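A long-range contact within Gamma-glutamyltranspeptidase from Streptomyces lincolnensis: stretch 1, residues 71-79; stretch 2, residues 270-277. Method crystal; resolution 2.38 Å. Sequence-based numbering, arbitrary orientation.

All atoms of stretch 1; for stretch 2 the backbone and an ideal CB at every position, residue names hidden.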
# COMPACT_ATOMS: atom_id res chain seq x y z
N GLU A 71 1.74 -10.37 -29.22
CA GLU A 71 2.20 -9.03 -29.59
C GLU A 71 1.62 -7.91 -28.72
O GLU A 71 0.43 -7.92 -28.38
CB GLU A 71 1.82 -8.71 -31.05
CG GLU A 71 2.82 -9.15 -32.10
CD GLU A 71 2.29 -8.94 -33.52
OE1 GLU A 71 2.67 -9.74 -34.41
OE2 GLU A 71 1.47 -8.01 -33.76
N VAL A 72 2.47 -6.93 -28.42
CA VAL A 72 2.04 -5.69 -27.79
C VAL A 72 1.13 -4.93 -28.77
O VAL A 72 1.49 -4.66 -29.91
CB VAL A 72 3.22 -4.81 -27.33
CG1 VAL A 72 2.75 -3.47 -26.77
CG2 VAL A 72 3.99 -5.53 -26.25
N ARG A 73 -0.06 -4.57 -28.28
CA ARG A 73 -1.16 -4.13 -29.12
C ARG A 73 -1.82 -2.94 -28.41
O ARG A 73 -1.90 -2.92 -27.18
CB ARG A 73 -2.12 -5.31 -29.30
CG ARG A 73 -3.00 -5.29 -30.53
CD ARG A 73 -2.25 -5.60 -31.81
NE ARG A 73 -3.17 -5.52 -32.95
CZ ARG A 73 -2.91 -5.00 -34.15
NH1 ARG A 73 -1.72 -4.47 -34.45
NH2 ARG A 73 -3.87 -5.00 -35.08
N VAL A 74 -2.24 -1.95 -29.18
CA VAL A 74 -2.94 -0.75 -28.69
C VAL A 74 -4.43 -0.89 -28.99
O VAL A 74 -4.81 -1.26 -30.09
CB VAL A 74 -2.43 0.54 -29.37
CG1 VAL A 74 -3.31 1.74 -29.07
CG2 VAL A 74 -1.01 0.85 -28.94
N LEU A 75 -5.26 -0.56 -27.99
CA LEU A 75 -6.71 -0.50 -28.15
C LEU A 75 -7.14 0.95 -27.99
O LEU A 75 -7.12 1.50 -26.89
CB LEU A 75 -7.42 -1.43 -27.16
CG LEU A 75 -8.95 -1.39 -27.10
CD1 LEU A 75 -9.61 -1.39 -28.48
CD2 LEU A 75 -9.46 -2.57 -26.29
N CYS A 76 -7.51 1.57 -29.11
CA CYS A 76 -7.83 2.97 -29.16
C CYS A 76 -9.26 3.21 -28.72
O CYS A 76 -10.21 2.84 -29.41
CB CYS A 76 -7.66 3.53 -30.57
SG CYS A 76 -8.16 5.27 -30.68
N GLY A 77 -9.38 3.86 -27.56
CA GLY A 77 -10.66 4.33 -27.06
C GLY A 77 -10.71 5.84 -26.98
O GLY A 77 -11.43 6.39 -26.15
N GLN A 78 -9.91 6.52 -27.80
CA GLN A 78 -10.02 7.95 -27.99
C GLN A 78 -11.02 8.22 -29.11
O GLN A 78 -10.82 7.81 -30.25
CB GLN A 78 -8.68 8.55 -28.33
CG GLN A 78 -8.74 10.02 -28.70
CD GLN A 78 -9.24 10.86 -27.55
OE1 GLN A 78 -8.54 11.03 -26.55
NE2 GLN A 78 -10.46 11.39 -27.69
N GLY A 79 -12.09 8.92 -28.77
CA GLY A 79 -13.13 9.20 -29.73
C GLY A 79 -12.78 10.34 -30.67
O GLY A 79 -11.79 11.06 -30.45
N UNK A 270 10.44 0.57 -25.73
CA UNK A 270 9.29 1.22 -25.13
C UNK A 270 8.15 1.24 -26.14
O UNK A 270 8.36 1.60 -27.28
CB UNK A 270 9.64 2.64 -24.67
N UNK A 271 6.95 0.84 -25.70
CA UNK A 271 5.74 0.86 -26.51
C UNK A 271 4.79 1.96 -26.06
O UNK A 271 4.55 2.12 -24.86
CB UNK A 271 5.04 -0.50 -26.45
N UNK A 272 4.25 2.69 -27.03
CA UNK A 272 3.33 3.81 -26.80
C UNK A 272 2.20 3.79 -27.79
O UNK A 272 2.22 3.03 -28.75
CB UNK A 272 4.07 5.15 -26.88
N UNK A 273 1.21 4.65 -27.57
CA UNK A 273 0.14 4.87 -28.55
C UNK A 273 0.66 5.74 -29.68
O UNK A 273 1.54 6.57 -29.46
CB UNK A 273 -1.08 5.52 -27.90
N UNK A 274 0.11 5.54 -30.87
CA UNK A 274 0.48 6.31 -32.07
C UNK A 274 0.32 7.81 -31.95
O UNK A 274 -0.30 8.30 -31.00
CB UNK A 274 -0.36 5.83 -33.26
N UNK A 275 0.83 8.57 -32.93
CA UNK A 275 0.95 10.05 -32.82
C UNK A 275 -0.36 10.85 -32.82
O UNK A 275 -0.32 12.07 -32.67
CB UNK A 275 1.81 10.56 -33.98
N UNK A 276 -1.50 10.17 -32.97
CA UNK A 276 -2.81 10.74 -32.55
C UNK A 276 -2.87 10.98 -31.02
O UNK A 276 -3.72 11.74 -30.54
CB UNK A 276 -3.95 9.80 -32.97
N UNK A 277 -2.00 10.32 -30.26
CA UNK A 277 -1.70 10.69 -28.89
C UNK A 277 -0.38 11.47 -28.86
O UNK A 277 0.32 11.54 -29.86
CB UNK A 277 -1.63 9.45 -28.00

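Stretch 1 is a strand from 73 onward, and stretch 2 runs roughly alongside it, their end-to-end directions 24° apart. Val 72, Val 74, Cys 76 and Gln 78 turn their CA-to-CB bonds toward stretch 2. No hydrogen bond crosses between the stretches.

Position 270 has extended backbone angles, and its ideal CB is out of reach of stretch 1. The contact sets no demand here. The residue is Val 270.

Position 271 is extended and points toward stretch 1. Its ideal CB lies 3.8 Å from Val 72 CG1, so a small or medium apolar side chain would suit: alanine, cysteine, valine or perhaps threonine. The residue is Cys 271. With chi1 in m, its SG packs 3.7 Å from Val 72 CG1.

Position 272 points away. Val 74 CG2 lies 3.9 Å from the position's backbone O. Many side chains would fit. The residue is Lys 272, whose NZ is hydrogen-bonded elsewhere in the structure.

Position 273 points sideways. Its ideal CB is 4.5 Å from Val 74 CG1, and Val 74 CG2 lies 4.2 Å from the position's CA. A small apolar residue suits this close backbone approach. The residue is Ala 273, and its methyl adds modestly to the cover over Val 74.

Position 274 has phi/psi of -57/170, which does not require glycine. The residue is Gly 274. It opens a type I turn that ends at 277.

Position 275 is out of reach. Its phi of -69° suits proline, among others. The residue is Pro 275.

Position 276 points toward stretch 1, but its ideal CB has no atom of that stretch within 5.5 Å. A leucine or methionine could approach Cys 76 or Gln 78; a large aromatic is best suited to meet these and Val 74 together. The residue is Trp 276, which has the largest covered area in the contact, 81 Å². Cys 76 SG sits over one face of the indole, 4.0 Å from the centroid of the six-membered ring, a sulfur-aromatic contact. Val 74 CG1 meets the ring edge, 4.2 Å from Trp 276 CZ2. Gln 78 CB approaches obliquely, 3.7 Å from Trp 276 CZ3.

Position 277 points sideways and makes no contact. Its N donates to Gly 274 O at 2.7 Å, closing the turn. With that carbonyl nearby and backbone angles of -100/173, usual just before a helix, serine, threonine or aspartate would suit. The residue is Ser 277; its OG also donates to Gly 274 O, at 2.8 Å, and caps a backbone N just past the stretch.

Stretch 2 (270-277) VCKAGPWS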
# COMPACT_ATOMS: atom_id res chain seq x y z
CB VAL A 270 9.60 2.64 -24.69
CG1 VAL A 270 8.41 3.21 -23.92
CG2 VAL A 270 10.84 2.65 -23.80
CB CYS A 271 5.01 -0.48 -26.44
SG CYS A 271 6.03 -1.86 -27.00
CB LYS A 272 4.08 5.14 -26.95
CG LYS A 272 5.30 5.31 -26.05
CD LYS A 272 4.93 5.38 -24.57
CE LYS A 272 4.35 6.73 -24.19
NZ LYS A 272 3.63 6.72 -22.89
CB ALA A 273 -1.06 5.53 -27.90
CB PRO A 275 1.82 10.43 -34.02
CG PRO A 275 1.57 9.35 -35.02
CD PRO A 275 1.03 8.12 -34.32
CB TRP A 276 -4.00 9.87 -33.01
CG TRP A 276 -3.92 8.44 -32.56
CD1 TRP A 276 -3.41 7.41 -33.28
CD2 TRP A 276 -4.33 7.90 -31.30
NE1 TRP A 276 -3.47 6.24 -32.55
CE2 TRP A 276 -4.03 6.51 -31.33
CE3 TRP A 276 -4.93 8.44 -30.15
CZ2 TRP A 276 -4.32 5.66 -30.25
CZ3 TRP A 276 -5.21 7.58 -29.07
CH2 TRP A 276 -4.91 6.21 -29.14
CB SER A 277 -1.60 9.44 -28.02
OG SER A 277 -0.35 8.78 -28.21
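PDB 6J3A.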